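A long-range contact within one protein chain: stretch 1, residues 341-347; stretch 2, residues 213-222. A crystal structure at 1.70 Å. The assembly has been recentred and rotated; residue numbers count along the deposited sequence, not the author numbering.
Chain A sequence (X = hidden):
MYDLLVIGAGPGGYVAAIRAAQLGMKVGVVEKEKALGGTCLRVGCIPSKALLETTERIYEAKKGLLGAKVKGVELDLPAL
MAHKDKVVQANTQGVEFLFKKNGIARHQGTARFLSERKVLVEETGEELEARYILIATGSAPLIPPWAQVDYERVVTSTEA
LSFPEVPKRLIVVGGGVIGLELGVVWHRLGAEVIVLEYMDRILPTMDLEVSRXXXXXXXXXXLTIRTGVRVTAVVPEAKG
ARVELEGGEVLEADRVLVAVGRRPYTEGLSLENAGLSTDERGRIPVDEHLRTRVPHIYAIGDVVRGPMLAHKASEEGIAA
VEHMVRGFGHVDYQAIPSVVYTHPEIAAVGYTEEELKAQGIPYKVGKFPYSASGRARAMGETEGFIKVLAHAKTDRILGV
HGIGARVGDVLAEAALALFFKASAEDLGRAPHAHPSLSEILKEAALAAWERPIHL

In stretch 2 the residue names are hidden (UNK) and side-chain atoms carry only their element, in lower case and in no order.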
# COMPACT_ATOMS: atom_id res chain seq x y z
N TYR A 341 1.94 -11.39 7.18
CA TYR A 341 1.70 -10.05 7.75
C TYR A 341 2.60 -9.72 8.95
O TYR A 341 2.22 -9.01 9.88
CB TYR A 341 0.22 -9.90 8.08
CG TYR A 341 -0.60 -9.88 6.82
CD1 TYR A 341 -1.37 -10.98 6.45
CD2 TYR A 341 -0.55 -8.80 5.96
CE1 TYR A 341 -2.10 -10.96 5.26
CE2 TYR A 341 -1.27 -8.78 4.78
CZ TYR A 341 -2.06 -9.86 4.45
OH TYR A 341 -2.76 -9.81 3.26
N THR A 342 3.82 -10.24 8.87
CA THR A 342 4.92 -9.83 9.73
C THR A 342 5.41 -8.46 9.27
O THR A 342 4.85 -7.85 8.36
CB THR A 342 6.06 -10.88 9.62
OG1 THR A 342 6.30 -11.18 8.24
CG2 THR A 342 5.65 -12.23 10.24
N HIS A 343 6.43 -7.94 9.94
CA HIS A 343 7.16 -6.77 9.46
C HIS A 343 8.63 -7.17 9.43
O HIS A 343 9.21 -7.43 10.47
CB HIS A 343 6.95 -5.56 10.38
CG HIS A 343 7.70 -4.34 9.94
ND1 HIS A 343 7.09 -3.25 9.36
CD2 HIS A 343 9.02 -4.04 10.00
CE1 HIS A 343 8.00 -2.33 9.08
NE2 HIS A 343 9.18 -2.79 9.46
N PRO A 344 9.23 -7.27 8.24
CA PRO A 344 8.62 -6.89 6.96
C PRO A 344 7.52 -7.85 6.52
O PRO A 344 7.49 -8.99 6.99
CB PRO A 344 9.80 -6.99 5.99
CG PRO A 344 10.68 -8.03 6.59
CD PRO A 344 10.59 -7.80 8.06
N GLU A 345 6.63 -7.41 5.64
CA GLU A 345 5.71 -8.32 4.98
C GLU A 345 6.46 -9.16 3.95
O GLU A 345 7.54 -8.80 3.49
CB GLU A 345 4.51 -7.58 4.36
CG GLU A 345 3.67 -6.88 5.41
CD GLU A 345 2.36 -6.27 4.93
OE1 GLU A 345 2.07 -6.21 3.72
OE2 GLU A 345 1.60 -5.83 5.81
N ILE A 346 5.87 -10.30 3.61
CA ILE A 346 6.44 -11.25 2.67
C ILE A 346 5.30 -11.61 1.74
O ILE A 346 4.19 -11.88 2.21
CB ILE A 346 6.96 -12.49 3.44
CG1 ILE A 346 7.89 -12.06 4.59
CG2 ILE A 346 7.66 -13.45 2.52
CD1 ILE A 346 8.21 -13.15 5.57
N ALA A 347 5.52 -11.62 0.44
CA ALA A 347 4.41 -11.91 -0.48
C ALA A 347 4.80 -12.57 -1.80
O ALA A 347 5.94 -12.48 -2.25
CB ALA A 347 3.61 -10.65 -0.74
N UNK A 213 15.32 -15.02 2.28
CA UNK A 213 15.42 -13.67 2.84
C UNK A 213 14.63 -13.56 4.13
O UNK A 213 15.08 -12.93 5.09
c UNK A 213 14.94 -12.65 1.84
N UNK A 214 13.47 -14.19 4.17
CA UNK A 214 12.61 -14.14 5.35
C UNK A 214 13.33 -14.77 6.53
O UNK A 214 13.34 -14.21 7.62
c UNK A 214 11.30 -14.86 5.08
N UNK A 215 13.94 -15.94 6.32
CA UNK A 215 14.69 -16.62 7.37
C UNK A 215 15.80 -15.73 7.95
O UNK A 215 15.97 -15.67 9.16
c UNK A 215 16.05 -18.70 7.94
o UNK A 215 16.89 -20.85 8.48
o UNK A 215 15.89 -20.65 6.54
c UNK A 215 16.29 -20.17 7.62
c UNK A 215 15.26 -17.95 6.87
N UNK A 216 16.54 -15.05 7.08
CA UNK A 216 17.60 -14.13 7.51
C UNK A 216 17.05 -13.00 8.39
O UNK A 216 17.63 -12.65 9.42
c UNK A 216 20.29 -13.55 4.70
n UNK A 216 20.69 -14.42 3.60
n UNK A 216 20.52 -15.39 1.52
c UNK A 216 19.47 -14.30 5.76
n UNK A 216 18.95 -13.85 2.14
c UNK A 216 18.31 -13.50 6.30
c UNK A 216 20.05 -14.55 2.42
N UNK A 217 15.93 -12.42 7.98
CA UNK A 217 15.33 -11.29 8.68
C UNK A 217 14.84 -11.71 10.06
O UNK A 217 15.08 -11.01 11.05
c UNK A 217 13.38 -9.66 8.67
c UNK A 217 14.72 -10.03 6.59
c UNK A 217 14.18 -10.67 7.85
N UNK A 218 14.17 -12.86 10.14
CA UNK A 218 13.61 -13.30 11.41
C UNK A 218 14.69 -13.72 12.40
O UNK A 218 14.53 -13.52 13.59
c UNK A 218 10.65 -12.83 10.88
c UNK A 218 9.51 -12.41 10.20
c UNK A 218 9.75 -14.25 8.67
c UNK A 218 9.06 -13.12 9.10
c UNK A 218 10.90 -14.66 9.35
c UNK A 218 11.36 -13.96 10.46
c UNK A 218 12.59 -14.41 11.20
N UNK A 219 15.79 -14.26 11.88
CA UNK A 219 16.97 -14.56 12.71
C UNK A 219 17.58 -13.27 13.26
O UNK A 219 17.93 -13.20 14.44
c UNK A 219 18.40 -18.97 10.74
c UNK A 219 18.78 -17.53 11.00
c UNK A 219 17.74 -16.83 11.84
n UNK A 219 19.36 -19.63 9.83
c UNK A 219 18.02 -15.34 11.92
N UNK A 220 17.70 -12.26 12.41
CA UNK A 220 18.22 -10.96 12.85
C UNK A 220 17.34 -10.35 13.93
O UNK A 220 17.85 -9.76 14.89
c UNK A 220 18.37 -9.99 11.69
c UNK A 220 19.26 -8.80 12.02
n UNK A 220 21.42 -6.65 11.04
c UNK A 220 19.13 -7.69 10.99
c UNK A 220 19.97 -6.47 11.38
N UNK A 221 16.02 -10.52 13.80
CA UNK A 221 15.06 -9.98 14.76
C UNK A 221 15.13 -10.70 16.11
O UNK A 221 14.71 -10.15 17.13
c UNK A 221 13.43 -8.99 13.08
n UNK A 221 11.13 -9.79 12.99
c UNK A 221 13.64 -10.02 14.19
o UNK A 221 11.83 -8.32 11.43
c UNK A 221 12.05 -9.02 12.43
N UNK A 222 15.65 -11.92 16.11
CA UNK A 222 15.91 -12.66 17.33
C UNK A 222 15.14 -13.96 17.50
O UNK A 222 15.20 -14.56 18.56

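A helix that begins earlier in the chain runs through this stretch, and one side of it rests against the loop and strand of residues 341-347. Position 213 carries a single side-chain carbon, the CB, which stays out of reach of stretch 1; one carbon means alanine, A213. Position 214 likewise has only a CB, but here it matters: this atom lies 3.6 Å from CD1 of I346, and the CA atoms of the two residues are 7.3 Å apart. This is a second alanine, A214, packed against I346.

Position 215 has three carbons in an unbranched run, the third bearing two oxygens, and makes no contact with stretch 1. That carboxylate identifies glutamate, E215. Position 216 shows three carbons, a nitrogen, and then a carbon carrying two more nitrogens, a guanidinium group. It is arginine, R216, exposed and touching a crystal neighbour.

At position 217 the CB carries two further carbons and nothing else, a side chain of three carbons branched at its first atom. The CA-to-CB bond points toward stretch 1, and one branch approaches CD of P344. The residue is valine, V217, with chi1 in the t well, and the approach is CG1 to P344 CD at 3.4 Å.

Position 218 has one carbon followed by a ring of six carbons with no oxygen, and the far carbon of the ring approaches OG1 of T342 and CD1 of I346. It is phenylalanine rather than tyrosine. The CA-to-CB bond of F218 points sideways, yet with chi1 in the m well the end of the ring comes nearer to stretch 1. Its CZ lies 3.5 Å from OG1 of T342, which sits at the ring edge near its plane, and 3.6 Å from CD1 of I346. The T342 hydroxyl is already engaged, donating from OG1 to the O of P344 at 2.8 Å.

Position 219 holds four carbons in a row ending in nitrogen, out of reach of stretch 1. It is lysine, K219, whose NZ forms a salt bridge with OE1 of E215, one turn back, at 3.1 Å. Position 220 repeats the four carbons and terminal nitrogen, again out of reach of stretch 1; this second lysine, K220, is likewise exposed.

Position 221 has three carbons, the third carrying one oxygen and one nitrogen, and the modelled oxygen lies 2.9 Å from O of H343. The amide makes it glutamine, Q221, and it is probably turned over in the model; with the side chain turned back, this approach may be a hydrogen bond. Position 222 has no side-chain atoms and is glycine, G222. Its positive phi of 118° accompanies a Schellman motif with two weak bonds, from its N to O of F218 (3.2 Å) and to O of K219 (3.1 Å); a CB here would be jammed against the preceding carbonyl oxygen.

The contact is therefore mainly apolar packing. A214 and F218 receive I346, T342 sits at the ring edge of F218, V217 meets P344, whose preceding peptide bond is cis, and Q221 reaches the backbone of H343. The two stretches bury 261 Å² in all, both sides summed.

Stretch 2 213-222: AAERVFKKQG
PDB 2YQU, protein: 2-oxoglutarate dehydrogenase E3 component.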